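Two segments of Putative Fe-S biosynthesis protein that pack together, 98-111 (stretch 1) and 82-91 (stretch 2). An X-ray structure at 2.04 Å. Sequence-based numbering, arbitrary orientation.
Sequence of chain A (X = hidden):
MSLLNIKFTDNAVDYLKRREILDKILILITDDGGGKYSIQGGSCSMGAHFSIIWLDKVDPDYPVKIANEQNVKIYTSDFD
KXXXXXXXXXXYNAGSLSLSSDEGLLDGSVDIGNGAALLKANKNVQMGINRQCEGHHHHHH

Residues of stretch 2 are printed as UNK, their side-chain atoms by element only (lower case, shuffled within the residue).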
# COMPACT_ATOMS: atom_id res chain seq x y z
N SER A 98 3.76 -4.89 8.07
CA SER A 98 3.45 -6.26 7.70
C SER A 98 1.98 -6.35 7.29
O SER A 98 1.11 -5.77 7.95
CB SER A 98 3.71 -7.20 8.87
OG SER A 98 2.81 -6.93 9.93
N LEU A 99 1.72 -7.09 6.22
CA LEU A 99 0.37 -7.27 5.71
C LEU A 99 -0.05 -8.73 5.85
O LEU A 99 0.71 -9.64 5.54
CB LEU A 99 0.29 -6.86 4.25
CG LEU A 99 -1.07 -7.05 3.57
CD1 LEU A 99 -2.08 -6.03 4.12
CD2 LEU A 99 -0.91 -6.91 2.07
N SER A 100 -1.28 -8.95 6.32
CA SER A 100 -1.81 -10.29 6.51
C SER A 100 -3.31 -10.32 6.28
O SER A 100 -3.95 -9.28 6.14
CB SER A 100 -1.51 -10.78 7.93
OG SER A 100 -2.14 -9.95 8.90
N SER A 101 -3.87 -11.53 6.25
CA SER A 101 -5.30 -11.72 6.05
C SER A 101 -5.75 -12.96 6.82
O SER A 101 -4.99 -13.50 7.61
CB SER A 101 -5.60 -11.90 4.56
OG SER A 101 -5.05 -13.12 4.10
N ASP A 102 -6.98 -13.41 6.57
CA ASP A 102 -7.49 -14.60 7.24
C ASP A 102 -6.72 -15.85 6.80
O ASP A 102 -6.73 -16.86 7.50
CB ASP A 102 -8.98 -14.82 6.92
CG ASP A 102 -9.86 -13.72 7.46
OD1 ASP A 102 -9.58 -13.19 8.56
OD2 ASP A 102 -10.85 -13.39 6.78
N GLU A 103 -6.04 -15.76 5.66
CA GLU A 103 -5.28 -16.88 5.13
C GLU A 103 -3.84 -16.94 5.65
O GLU A 103 -3.13 -17.92 5.41
CB GLU A 103 -5.30 -16.83 3.60
CG GLU A 103 -6.69 -16.50 3.06
CD GLU A 103 -6.81 -16.67 1.55
OE1 GLU A 103 -6.01 -16.04 0.81
OE2 GLU A 103 -7.71 -17.43 1.12
N GLY A 104 -3.42 -15.90 6.36
CA GLY A 104 -2.07 -15.88 6.89
C GLY A 104 -1.26 -14.65 6.52
O GLY A 104 -1.81 -13.65 6.05
N LEU A 105 0.05 -14.73 6.73
CA LEU A 105 0.95 -13.62 6.43
C LEU A 105 1.18 -13.49 4.93
O LEU A 105 1.53 -14.46 4.26
CB LEU A 105 2.30 -13.81 7.14
CG LEU A 105 3.35 -12.71 6.91
CD1 LEU A 105 2.88 -11.39 7.50
CD2 LEU A 105 4.67 -13.13 7.56
N LEU A 106 0.99 -12.28 4.42
CA LEU A 106 1.17 -11.97 3.01
C LEU A 106 2.56 -11.41 2.74
O LEU A 106 3.21 -11.76 1.76
CB LEU A 106 0.11 -10.96 2.56
CG LEU A 106 -1.29 -11.52 2.32
CD1 LEU A 106 -2.34 -10.43 2.45
CD2 LEU A 106 -1.33 -12.16 0.94
N ASP A 107 3.02 -10.54 3.63
CA ASP A 107 4.33 -9.93 3.50
C ASP A 107 4.71 -9.31 4.84
O ASP A 107 4.01 -8.43 5.34
CB ASP A 107 4.30 -8.87 2.40
CG ASP A 107 5.68 -8.35 2.06
OD1 ASP A 107 6.65 -8.69 2.78
OD2 ASP A 107 5.80 -7.58 1.08
N GLY A 108 5.82 -9.76 5.41
CA GLY A 108 6.27 -9.24 6.69
C GLY A 108 7.10 -7.98 6.62
O GLY A 108 7.43 -7.37 7.65
N SER A 109 7.46 -7.56 5.41
CA SER A 109 8.25 -6.34 5.25
C SER A 109 7.79 -5.54 4.04
O SER A 109 8.47 -5.49 3.01
CB SER A 109 9.74 -6.69 5.14
OG SER A 109 9.96 -7.76 4.22
N VAL A 110 6.62 -4.92 4.18
CA VAL A 110 6.03 -4.10 3.13
C VAL A 110 6.77 -2.77 3.03
O VAL A 110 7.01 -2.11 4.04
CB VAL A 110 4.53 -3.80 3.43
CG1 VAL A 110 3.93 -2.98 2.28
CG2 VAL A 110 3.75 -5.10 3.63
N ASP A 111 7.13 -2.39 1.81
CA ASP A 111 7.83 -1.14 1.57
C ASP A 111 6.87 0.02 1.32
O ASP A 111 5.72 -0.17 0.95
CB ASP A 111 8.77 -1.27 0.37
CG ASP A 111 9.74 -2.43 0.51
OD1 ASP A 111 10.41 -2.53 1.56
OD2 ASP A 111 9.83 -3.23 -0.44
N UNK A 82 -6.17 -9.73 -7.02
CA UNK A 82 -6.21 -11.19 -7.04
C UNK A 82 -5.17 -11.80 -6.09
O UNK A 82 -5.33 -12.94 -5.64
c UNK A 82 -7.24 -11.47 -9.31
c UNK A 82 -6.01 -11.74 -8.46
o UNK A 82 -4.88 -11.12 -9.08
N UNK A 83 -4.12 -11.04 -5.78
CA UNK A 83 -3.10 -11.55 -4.87
C UNK A 83 -3.27 -11.04 -3.44
O UNK A 83 -2.48 -11.37 -2.55
c UNK A 83 -1.70 -11.19 -5.38
c UNK A 83 -1.26 -11.69 -8.49
s UNK A 83 0.06 -11.95 -7.30
c UNK A 83 -0.92 -12.41 -5.87
N UNK A 84 -4.30 -10.23 -3.21
CA UNK A 84 -4.56 -9.72 -1.87
C UNK A 84 -5.49 -10.75 -1.24
O UNK A 84 -5.91 -11.69 -1.91
c UNK A 84 -5.22 -8.34 -1.93
c UNK A 84 -5.05 -5.94 -2.69
c UNK A 84 -4.34 -7.29 -2.62
c UNK A 84 -3.02 -7.17 -1.86
N UNK A 85 -5.80 -10.59 0.04
CA UNK A 85 -6.66 -11.57 0.69
C UNK A 85 -7.84 -10.95 1.40
O UNK A 85 -7.92 -9.73 1.50
N UNK A 86 -8.76 -11.77 1.92
CA UNK A 86 -9.95 -11.30 2.64
C UNK A 86 -9.64 -10.84 4.07
O UNK A 86 -8.88 -11.49 4.78
c UNK A 86 -9.89 -13.65 2.73
c UNK A 86 -8.77 -13.24 1.78
c UNK A 86 -10.87 -12.51 2.61
N UNK A 87 -10.25 -9.72 4.46
CA UNK A 87 -10.07 -9.16 5.80
C UNK A 87 -8.60 -8.92 6.12
O UNK A 87 -8.04 -9.51 7.05
o UNK A 87 -12.66 -11.45 6.62
n UNK A 87 -12.91 -9.23 6.41
c UNK A 87 -12.18 -10.31 6.62
c UNK A 87 -10.69 -10.09 6.85
N UNK A 88 -7.97 -8.04 5.34
CA UNK A 88 -6.57 -7.73 5.54
C UNK A 88 -6.31 -6.84 6.75
O UNK A 88 -7.13 -6.02 7.14
c UNK A 88 -6.70 -6.24 1.14
c UNK A 88 -5.98 -7.07 4.30
s UNK A 88 -5.26 -7.17 1.63
c UNK A 88 -5.92 -7.99 3.09
N UNK A 89 -5.13 -7.03 7.32
CA UNK A 89 -4.69 -6.26 8.45
C UNK A 89 -3.26 -5.80 8.17
O UNK A 89 -2.42 -6.59 7.75
c UNK A 89 -4.00 -6.36 10.87
c UNK A 89 -6.11 -7.48 10.14
c UNK A 89 -4.68 -7.12 9.74
N UNK A 90 -3.02 -4.51 8.37
CA UNK A 90 -1.67 -3.97 8.19
C UNK A 90 -1.18 -3.66 9.60
O UNK A 90 -1.83 -2.97 10.37
s UNK A 90 0.58 -3.18 5.71
c UNK A 90 -0.29 -2.16 6.96
c UNK A 90 -1.69 -2.69 7.34
c UNK A 90 -0.22 -2.58 4.16
N UNK A 91 -0.02 -4.19 9.95
CA UNK A 91 0.55 -3.97 11.27
C UNK A 91 1.97 -3.43 11.15
O UNK A 91 2.54 -3.40 10.05
o UNK A 91 1.56 -6.09 14.05
o UNK A 91 0.75 -4.04 14.07
c UNK A 91 0.99 -5.12 13.49
c UNK A 91 0.55 -5.29 12.05
O HOH W 1 -7.78 -11.05 9.28
O HOH W 2 -0.74 -7.78 9.65

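Position 82 has three side-chain atoms: one carbon carrying an oxygen and a second carbon. It branches at CB and stays clear of stretch 1. This is T82.

Position 83 has an unbranched chain of two carbons, a sulfur and a terminal carbon. CB points sideways, and the end of the chain leads away from stretch 1, but the backbone O lies 3.8 Å from L106 CD2. This is M83.

Position 84 has four carbons, forked at the second. This is L84. Its CD2 lies 4.5 Å from L99 CD2, an apolar contact.

Position 85 has no side-chain atoms, so it is G85. A CB here would point toward stretch 1 and lie 2.6 Å from S101 OG, a clash.

Position 86 has three carbons closing a ring onto the backbone N. This is P86. Its CD lies 4.0 Å from E103 CD, and its O accepts a hydrogen bond from D102 N at 3.2 Å.

Position 87 has two carbons, the second carrying one oxygen and one nitrogen. The shape is that of an amide, N87. Its side chain reaches D102, but the amide is probably turned over in the model. Water 1 donates to N87 O at 2.7 Å and to D102 OD1 at 2.9 Å, linking the two residues.

Position 88 is again two carbons, sulfur and carbon, unbranched. Its CB packs 4.0 Å from L99 CD1. This is M88.

Position 89 has three carbons, branched at CB. This is V89. Its CB lies 3.9 Å from S100 OG. Water 2 joins V89 O, at 2.8 Å, to S100 OG, at 2.7 Å.

Position 90 has two carbons, a sulfur and a terminal carbon, unbranched, the third such chain. This is M90. Its CE lies 3.9 Å from L99 CD1, and its SD 4.2 Å from V110 CG2.

Position 91 has two carbons, the second carrying two oxygens. This is D91. Its CB lies 3.5 Å from S98 OG.

The contact is chiefly an antiparallel strand pairing. S98 N to D91 O and D91 N to S98 O are both 2.8 Å. S100 N to V89 O is 3.0 Å, and V89 N to S100 O is 2.8 Å. All four are hydrogen bonds. L99 and M90 form the non-hydrogen-bonded pair between them. Their side chains share one face of the sheet, where apolar contacts add to the pairing. S98, S100, V89 and D91 occupy the other. Beyond the strands, the type I turn from S101 to G104 presents D102 N to P86 O, extending the contact.

Stretch 2, residues 82-91: TMLGPNMVMD
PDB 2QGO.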